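Local coordinates for Sts-2 protein (Mus musculus, PDB 3D4I) that removes phosphate through an acid-dependent phosphatase activity of its histidine phosphatase (PGM-like) domain, the part present here, and, as a whole protein, interferes with CBL-mediated down-regulation of activated receptors, at residues 135-138 with 139-142; 143-146 with 147-150; 203-206 with 207-211. All coordinates share one frame; numbering follows the deposited sequence.

Contact 1 of 3, residues 135-138 with 139-142; sequences KATL and TFLT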
ATOM      1  N   LYS A 135     -17.121   6.823  25.332  1.00 39.07           N
ATOM      2  CA  LYS A 135     -18.329   6.456  24.589  1.00 39.97           C
ATOM      3  C   LYS A 135     -18.021   5.609  23.345  1.00 39.95           C
ATOM      4  O   LYS A 135     -18.914   5.318  22.546  1.00 39.78           O
ATOM      5  CB  LYS A 135     -19.172   7.705  24.257  1.00 39.80           C
ATOM      6  CG  LYS A 135     -18.498   8.736  23.342  1.00 41.44           C
ATOM      7  CD  LYS A 135     -19.380   9.985  23.150  1.00 41.35           C
ATOM      8  CE  LYS A 135     -19.319  10.519  21.710  1.00 44.28           C
ATOM      9  NZ  LYS A 135     -20.104   9.681  20.738  1.00 43.95           N
ATOM     10  N   ALA A 136     -16.760   5.191  23.201  1.00 40.49           N
ATOM     11  CA  ALA A 136     -16.345   4.324  22.086  1.00 41.06           C
ATOM     12  C   ALA A 136     -17.232   3.092  21.897  1.00 41.08           C
ATOM     13  O   ALA A 136     -17.576   2.750  20.769  1.00 40.95           O
ATOM     14  CB  ALA A 136     -14.886   3.895  22.237  1.00 41.17           C
ATOM     15  N   THR A 137     -17.612   2.435  22.992  1.00 41.55           N
ATOM     16  CA  THR A 137     -18.360   1.174  22.886  1.00 42.18           C
ATOM     17  C   THR A 137     -19.809   1.367  22.456  1.00 42.25           C
ATOM     18  O   THR A 137     -20.434   0.439  21.925  1.00 42.88           O
ATOM     19  CB  THR A 137     -18.312   0.319  24.178  1.00 42.47           C
ATOM     20  OG1 THR A 137     -19.262   0.809  25.137  1.00 43.19           O
ATOM     21  CG2 THR A 137     -16.900   0.303  24.772  1.00 42.74           C
ATOM     22  N   LEU A 138     -20.327   2.573  22.678  1.00 41.97           N
ATOM     23  CA  LEU A 138     -21.691   2.932  22.280  1.00 41.69           C
ATOM     24  C   LEU A 138     -21.766   3.180  20.782  1.00 40.87           C
ATOM     25  O   LEU A 138     -22.844   3.404  20.232  1.00 41.19           O
ATOM     26  CB  LEU A 138     -22.161   4.186  23.037  1.00 42.15           C
ATOM     27  CG  LEU A 138     -22.054   4.138  24.567  1.00 43.14           C
ATOM     28  CD1 LEU A 138     -22.488   5.464  25.188  1.00 44.58           C
ATOM     29  CD2 LEU A 138     -22.859   2.965  25.149  1.00 44.86           C
ATOM     30  N   THR A 139     -20.615   3.121  20.124  1.00 39.52           N
ATOM     31  CA  THR A 139     -20.536   3.548  18.744  1.00 38.53           C
ATOM     32  C   THR A 139     -19.882   2.534  17.785  1.00 36.58           C
ATOM     33  O   THR A 139     -19.670   2.844  16.614  1.00 37.07           O
ATOM     34  CB  THR A 139     -19.933   4.998  18.658  1.00 38.81           C
ATOM     35  OG1 THR A 139     -20.655   5.763  17.688  1.00 40.72           O
ATOM     36  CG2 THR A 139     -18.424   5.006  18.355  1.00 39.52           C
ATOM     37  N   PHE A 140     -19.608   1.317  18.253  1.00 34.12           N
ATOM     38  CA  PHE A 140     -19.228   0.243  17.326  1.00 31.16           C
ATOM     39  C   PHE A 140     -20.376   0.013  16.331  1.00 30.55           C
ATOM     40  O   PHE A 140     -21.561   0.184  16.664  1.00 30.36           O
ATOM     41  CB  PHE A 140     -18.950  -1.084  18.049  1.00 30.40           C
ATOM     42  CG  PHE A 140     -17.832  -1.029  19.065  1.00 28.05           C
ATOM     43  CD1 PHE A 140     -16.630  -0.392  18.777  1.00 24.78           C
ATOM     44  CD2 PHE A 140     -17.976  -1.658  20.300  1.00 26.02           C
ATOM     45  CE1 PHE A 140     -15.614  -0.344  19.716  1.00 26.09           C
ATOM     46  CE2 PHE A 140     -16.955  -1.638  21.248  1.00 24.73           C
ATOM     47  CZ  PHE A 140     -15.772  -0.976  20.960  1.00 26.03           C
ATOM     48  N   LEU A 141     -20.028  -0.373  15.112  1.00 28.85           N
ATOM     49  CA  LEU A 141     -21.013  -0.943  14.206  1.00 27.77           C
ATOM     50  C   LEU A 141     -21.603  -2.199  14.831  1.00 27.77           C
ATOM     51  O   LEU A 141     -20.881  -3.008  15.418  1.00 26.43           O
ATOM     52  CB  LEU A 141     -20.376  -1.273  12.855  1.00 27.27           C
ATOM     53  CG  LEU A 141     -20.210  -0.213  11.772  0.50 27.04           C
ATOM     54  CD1 LEU A 141     -18.911   0.529  11.949  0.50 25.61           C
ATOM     55  CD2 LEU A 141     -20.237  -0.903  10.416  0.50 25.80           C
ATOM     56  N   THR A 142     -22.928  -2.343  14.731  1.00 27.30           N
ATOM     57  CA  THR A 142     -23.592  -3.540  15.212  1.00 27.43           C
ATOM     58  C   THR A 142     -23.269  -4.641  14.222  1.00 27.66           C
ATOM     59  O   THR A 142     -22.859  -4.360  13.094  1.00 27.81           O
ATOM     60  CB  THR A 142     -25.143  -3.357  15.271  1.00 27.57           C
ATOM     61  OG1 THR A 142     -25.584  -2.788  14.036  1.00 26.00           O
ATOM     62  CG2 THR A 142     -25.543  -2.433  16.406  1.00 27.66           C
TER

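Contact 2 of 3, residues 143-146 with 147-150; sequences LEEL and KEAN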
ATOM      1  N   LEU A 143     -23.463  -5.890  14.633  1.00 28.16           N
ATOM      2  CA  LEU A 143     -23.260  -7.035  13.739  1.00 29.38           C
ATOM      3  C   LEU A 143     -24.147  -6.985  12.491  1.00 30.42           C
ATOM      4  O   LEU A 143     -23.728  -7.398  11.394  1.00 30.62           O
ATOM      5  CB  LEU A 143     -23.455  -8.349  14.506  1.00 29.32           C
ATOM      6  CG  LEU A 143     -22.595  -8.520  15.765  1.00 29.70           C
ATOM      7  CD1 LEU A 143     -22.863  -9.837  16.470  1.00 30.84           C
ATOM      8  CD2 LEU A 143     -21.110  -8.400  15.454  1.00 30.56           C
ATOM      9  N   GLU A 144     -25.363  -6.454  12.655  1.00 31.01           N
ATOM     10  CA  GLU A 144     -26.297  -6.292  11.544  1.00 31.78           C
ATOM     11  C   GLU A 144     -25.783  -5.269  10.537  1.00 31.44           C
ATOM     12  O   GLU A 144     -25.807  -5.516   9.327  1.00 31.23           O
ATOM     13  CB  GLU A 144     -27.711  -5.931  12.049  1.00 32.36           C
ATOM     14  CG  GLU A 144     -28.383  -7.069  12.814  1.00 35.54           C
ATOM     15  CD  GLU A 144     -29.909  -7.036  12.743  1.00 39.94           C
ATOM     16  OE1 GLU A 144     -30.502  -5.920  12.710  1.00 41.85           O
ATOM     17  OE2 GLU A 144     -30.515  -8.139  12.725  1.00 41.76           O
ATOM     18  N   GLU A 145     -25.293  -4.141  11.055  1.00 31.47           N
ATOM     19  CA  GLU A 145     -24.661  -3.100  10.244  1.00 31.77           C
ATOM     20  C   GLU A 145     -23.429  -3.612   9.496  1.00 31.47           C
ATOM     21  O   GLU A 145     -23.221  -3.271   8.331  1.00 31.15           O
ATOM     22  CB  GLU A 145     -24.307  -1.879  11.109  1.00 31.59           C
ATOM     23  CG  GLU A 145     -25.520  -0.994  11.395  1.00 32.14           C
ATOM     24  CD  GLU A 145     -25.312   0.008  12.520  1.00 32.38           C
ATOM     25  OE1 GLU A 145     -24.244   0.021  13.185  1.00 31.26           O
ATOM     26  OE2 GLU A 145     -26.249   0.791  12.751  1.00 33.69           O
ATOM     27  N   LEU A 146     -22.623  -4.434  10.163  1.00 31.86           N
ATOM     28  CA  LEU A 146     -21.495  -5.091   9.503  1.00 32.17           C
ATOM     29  C   LEU A 146     -21.947  -6.053   8.397  1.00 32.73           C
ATOM     30  O   LEU A 146     -21.367  -6.038   7.317  1.00 32.92           O
ATOM     31  CB  LEU A 146     -20.580  -5.787  10.523  1.00 31.99           C
ATOM     32  CG  LEU A 146     -19.789  -4.844  11.449  1.00 31.16           C
ATOM     33  CD1 LEU A 146     -19.203  -5.609  12.625  1.00 31.27           C
ATOM     34  CD2 LEU A 146     -18.698  -4.093  10.694  1.00 29.05           C
ATOM     35  N   LYS A 147     -22.965  -6.879   8.644  1.00 33.95           N
ATOM     36  CA  LYS A 147     -23.471  -7.763   7.568  1.00 35.76           C
ATOM     37  C   LYS A 147     -24.093  -6.984   6.397  1.00 35.94           C
ATOM     38  O   LYS A 147     -23.908  -7.361   5.236  1.00 36.12           O
ATOM     39  CB  LYS A 147     -24.389  -8.897   8.069  1.00 35.86           C
ATOM     40  CG  LYS A 147     -23.726 -10.282   7.932  1.00 37.09           C
ATOM     41  CD  LYS A 147     -24.662 -11.465   8.215  1.00 37.55           C
ATOM     42  CE  LYS A 147     -23.853 -12.754   8.534  1.00 38.46           C
ATOM     43  NZ  LYS A 147     -24.742 -13.966   8.795  1.00 38.95           N
ATOM     44  N   GLU A 148     -24.788  -5.890   6.711  1.00 36.34           N
ATOM     45  CA  GLU A 148     -25.251  -4.936   5.705  1.00 37.34           C
ATOM     46  C   GLU A 148     -24.067  -4.546   4.826  1.00 37.18           C
ATOM     47  O   GLU A 148     -24.153  -4.555   3.596  1.00 37.07           O
ATOM     48  CB  GLU A 148     -25.806  -3.667   6.368  1.00 37.47           C
ATOM     49  CG  GLU A 148     -27.217  -3.745   6.935  1.00 38.62           C
ATOM     50  CD  GLU A 148     -27.614  -2.480   7.728  1.00 38.91           C
ATOM     51  OE1 GLU A 148     -27.178  -1.352   7.355  1.00 40.61           O
ATOM     52  OE2 GLU A 148     -28.365  -2.615   8.729  1.00 39.69           O
ATOM     53  N   ALA A 149     -22.948  -4.239   5.481  1.00 37.02           N
ATOM     54  CA  ALA A 149     -21.752  -3.733   4.816  1.00 37.06           C
ATOM     55  C   ALA A 149     -20.868  -4.845   4.241  1.00 37.22           C
ATOM     56  O   ALA A 149     -19.709  -4.607   3.880  1.00 37.32           O
ATOM     57  CB  ALA A 149     -20.963  -2.848   5.773  1.00 36.87           C
ATOM     58  N   ASN A 150     -21.429  -6.051   4.157  1.00 37.01           N
ATOM     59  CA  ASN A 150     -20.782  -7.195   3.513  1.00 37.57           C
ATOM     60  C   ASN A 150     -19.599  -7.754   4.329  1.00 37.01           C
ATOM     61  O   ASN A 150     -18.639  -8.265   3.764  1.00 37.12           O
ATOM     62  CB  ASN A 150     -20.378  -6.858   2.060  1.00 38.25           C
ATOM     63  CG  ASN A 150     -19.894  -8.075   1.275  1.00 40.41           C
ATOM     64  OD1 ASN A 150     -20.446  -9.177   1.391  1.00 43.62           O
ATOM     65  ND2 ASN A 150     -18.847  -7.880   0.475  1.00 42.66           N
TER

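Contact 3 of 3, residues 203-206 with 207-211; sequences SSAL and DSCTR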
ATOM      1  N   SER A 203      -2.290  -2.990  18.711  1.00 16.77           N
ATOM      2  CA  SER A 203      -0.878  -3.205  19.057  1.00 17.06           C
ATOM      3  C   SER A 203      -0.767  -3.834  20.450  1.00 16.87           C
ATOM      4  O   SER A 203       0.008  -4.752  20.660  1.00 16.69           O
ATOM      5  CB  SER A 203      -0.116  -1.887  19.012  1.00 17.07           C
ATOM      6  OG  SER A 203       0.036  -1.458  17.666  1.00 19.48           O
ATOM      7  N   SER A 204      -1.568  -3.341  21.384  1.00 16.72           N
ATOM      8  CA  SER A 204      -1.589  -3.897  22.754  1.00 17.93           C
ATOM      9  C   SER A 204      -1.780  -5.422  22.826  1.00 17.98           C
ATOM     10  O   SER A 204      -1.209  -6.096  23.709  1.00 17.89           O
ATOM     11  CB  SER A 204      -2.696  -3.223  23.555  1.00 17.57           C
ATOM     12  OG  SER A 204      -3.878  -3.168  22.800  1.00 18.89           O
ATOM     13  N   ALA A 205      -2.612  -5.952  21.930  1.00 17.41           N
ATOM     14  CA  ALA A 205      -2.960  -7.362  21.943  1.00 17.44           C
ATOM     15  C   ALA A 205      -1.778  -8.292  21.632  1.00 17.60           C
ATOM     16  O   ALA A 205      -1.801  -9.463  22.031  1.00 16.82           O
ATOM     17  CB  ALA A 205      -4.129  -7.647  20.986  1.00 16.59           C
ATOM     18  N   LEU A 206      -0.773  -7.808  20.896  1.00 17.92           N
ATOM     19  CA  LEU A 206       0.379  -8.662  20.586  1.00 18.41           C
ATOM     20  C   LEU A 206       1.087  -9.096  21.872  1.00 18.91           C
ATOM     21  O   LEU A 206       1.710 -10.153  21.898  1.00 20.59           O
ATOM     22  CB  LEU A 206       1.363  -8.034  19.591  1.00 17.94           C
ATOM     23  CG  LEU A 206       1.039  -8.253  18.096  1.00 19.64           C
ATOM     24  CD1 LEU A 206      -0.047  -7.304  17.651  1.00 15.66           C
ATOM     25  CD2 LEU A 206       2.270  -8.069  17.229  1.00 19.33           C
ATOM     26  N   ASP A 207       0.951  -8.288  22.923  1.00 19.23           N
ATOM     27  CA  ASP A 207       1.450  -8.635  24.257  1.00 19.82           C
ATOM     28  C   ASP A 207       0.360  -9.297  25.128  1.00 19.39           C
ATOM     29  O   ASP A 207       0.537 -10.409  25.655  1.00 18.81           O
ATOM     30  CB  ASP A 207       2.031  -7.399  24.969  1.00 19.68           C
ATOM     31  CG  ASP A 207       2.808  -7.763  26.239  1.00 22.06           C
ATOM     32  OD1 ASP A 207       3.804  -8.508  26.126  1.00 22.58           O
ATOM     33  OD2 ASP A 207       2.462  -7.290  27.341  1.00 25.49           O
ATOM     34  N   SER A 208      -0.765  -8.615  25.279  1.00 19.29           N
ATOM     35  CA  SER A 208      -1.791  -9.056  26.220  1.00 19.87           C
ATOM     36  C   SER A 208      -2.533 -10.336  25.829  1.00 19.88           C
ATOM     37  O   SER A 208      -3.096 -10.987  26.697  1.00 20.10           O
ATOM     38  CB  SER A 208      -2.797  -7.936  26.472  1.00 20.02           C
ATOM     39  OG  SER A 208      -3.593  -7.763  25.326  1.00 21.70           O
ATOM     40  N   CYS A 209      -2.562 -10.675  24.540  1.00 19.32           N
ATOM     41  CA  CYS A 209      -3.224 -11.900  24.084  1.00 20.02           C
ATOM     42  C   CYS A 209      -2.271 -13.097  23.927  1.00 19.85           C
ATOM     43  O   CYS A 209      -2.702 -14.223  23.628  1.00 21.03           O
ATOM     44  CB  CYS A 209      -4.069 -11.645  22.818  1.00 19.60           C
ATOM     45  SG  CYS A 209      -5.470 -10.514  23.119  1.00 21.46           S
ATOM     46  N   THR A 210      -0.975 -12.865  24.133  1.00 20.52           N
ATOM     47  CA  THR A 210       0.020 -13.935  23.977  1.00 20.11           C
ATOM     48  C   THR A 210       0.628 -14.339  25.308  1.00 20.43           C
ATOM     49  O   THR A 210       0.781 -15.528  25.562  1.00 19.54           O
ATOM     50  CB  THR A 210       1.138 -13.602  22.945  1.00 20.35           C
ATOM     51  OG1 THR A 210       1.856 -12.437  23.360  1.00 20.44           O
ATOM     52  CG2 THR A 210       0.532 -13.345  21.562  1.00 20.61           C
ATOM     53  N   ARG A 211       0.946 -13.364  26.159  1.00 20.93           N
ATOM     54  CA  ARG A 211       1.486 -13.658  27.504  1.00 21.39           C
ATOM     55  C   ARG A 211       0.680 -14.715  28.290  1.00 21.80           C
ATOM     56  O   ARG A 211       1.285 -15.642  28.837  1.00 21.75           O
ATOM     57  CB  ARG A 211       1.704 -12.381  28.310  1.00 21.43           C
ATOM     58  CG  ARG A 211       2.884 -11.573  27.781  1.00 23.21           C
ATOM     59  CD  ARG A 211       3.233 -10.416  28.662  1.00 25.57           C
ATOM     60  NE  ARG A 211       3.986 -10.824  29.844  1.00 27.07           N
ATOM     61  CZ  ARG A 211       5.304 -11.023  29.887  1.00 27.48           C
ATOM     62  NH1 ARG A 211       6.065 -10.871  28.809  1.00 28.23           N
ATOM     63  NH2 ARG A 211       5.870 -11.357  31.037  1.00 29.43           N
TER

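Contact 1 of 3, residues 135-138 with 139-142
Phe140 lays one face of its ring over the backbone of Thr137. The CA of Thr137 sits 3.9 Å from the centroid of the Phe140 ring, 26° off the normal, as a CH-pi contact; CE2 of Phe140 is the closest ring atom, 3.5 Å from Thr137 CA. With its CG beside the backbone N (chi1 -60°), the ring folds back to meet the chain just before it, and the carbonyl oxygen of Ala136 stands over the same face, toward the rim. That oxygen is also the acceptor of the turn: Thr139 N donates to Ala136 O at 3.1 Å, reaching it from well above the carbonyl plane. A weak bond, Leu138 N to Lys135 O at 3.1 Å, precedes it. The methyl CG2 of Thr139 closes in on Ala136 O at 3.4 Å. Around this packed part, Phe126 meets the Phe140 ring edge-to-face, and Met129 touches Thr137. The solvent side is looser. Leu138 and Lys135 are exposed, and Lys135 NZ makes a weak, long ion pair with Glu62. Residues 136-139 thus form a type I beta turn with the Phe140 ring packed on its backbone, in the loop that leads from strand 119-121 to helix 143-148.

Contact 2 of 3, residues 143-146 with 147-150
Lys147 and Glu148 each donate their backbone N-H four residues back, Lys147 N to Leu143 O at 2.9 Å and Glu148 N to Glu144 O at 2.8 Å, both nearly straight. The third bond, Ala149 N to Glu145 O at 3.0 Å, is more bent, 141° at the hydrogen, where the chain starts to leave the helix. Leu146 O breaks the pattern by accepting from Phe151 N, while Asn150 N turns to Lys147 O at 3.0 Å. Glu148 CG stands beside the backbone N (chi1 -79°), which carries the extended chain back over the preceding turn, CG 3.3 Å from Glu144 O. The like-charged Glu148 OE2 and Glu145 OE2 stay 5.7 Å apart. Both carboxylate oxygens of Glu145 have partners: OE2 bonds to Ser55 OG, and OE1 takes the N-H of Thr142, whose side chain caps a backbone N of the first turn, making a capping box. Leu146 faces the protein, packing on Val101 of helix 98-111, whereas Glu144, Lys147 and Glu148 are on the surface. The short helix is closed at both ends, by the box at its start and by a Schellman motif at its finish, with Asn150 at positive phi as the C-prime residue.

Contact 3 of 3, residues 203-206 with 207-211
Thr210 holds its OG1 between its own backbone N and carbonyl carbon (chi1 61°), a rotation that swings the hydroxyl back onto the carbonyl of Leu206, where Thr210 OG1 donates to Leu206 O at 2.7 Å. The methyl CG2 of Thr210 touches Leu206 O too, so both branches of the threonine crowd one oxygen. One residue earlier, Cys209 puts SG beside its backbone N (chi1 -65°), and the sulfur comes down on the methyl of Ala205, 3.8 Å from SG to CB.

Ser204 O accepts two backbone N-H groups. Ser208 N reaches it at 3.0 Å in the carbonyl plane with a virtually straight bond, while Asp207 N comes in at 3.2 Å from well above that plane. Ser208 OG lies 3.3 Å from Ser204 O, a weak and unsettled bond; it also has a hydrogen bond with Tyr175 OH. Cys209 N then donates to Ala205 O at 2.9 Å. Here the regular pattern stops: in place of a backbone N-H, Leu206 O receives the Thr210 hydroxyl, and Asp207 O accepts both Arg211 N, at 3.0 Å, and Thr210 N, at 3.3 Å.

Ala205 and Leu206 pack on Val14 of strand 11-16, Leu206 also meets Phe266 of the second subunit, and Asp207 forms a salt bridge with Arg219.

Chemically, this is a short buried helical turn and its flanks, in which hydroxyls of Thr210, Ser203 and Ser204 are bonded to a carbonyl, to Arg16 and to Glu127. Thr210 supplies the bond its backbone N no longer gives to Leu206 O, and Arg16, at the arginine position of the RHG motif that marks this phosphatase family, is consistent with a place beside the phosphate pocket.

Overall arrangement
Contacts 1 and 2 are consecutive along the chain, their centres about 14 Å apart: the loop at 135-142 runs straight into the helix, and in the conformer given, one of two modelled, Leu141 appears to pack on Leu146. Contact 3 stands apart, its nearest atoms about 12 Å from contact 1 and about 17 Å from contact 2, which lies on the opposite side of the chain's centre. A less direct tie joins contacts 1 and 3 through the loop at 125-127, where Phe126 meets Phe140, while Ile125 and Glu127 touch Cys209 and Ser204. Contact 3, through Arg16, is probably nearest the phosphatase pocket; contact 2 is largely surface.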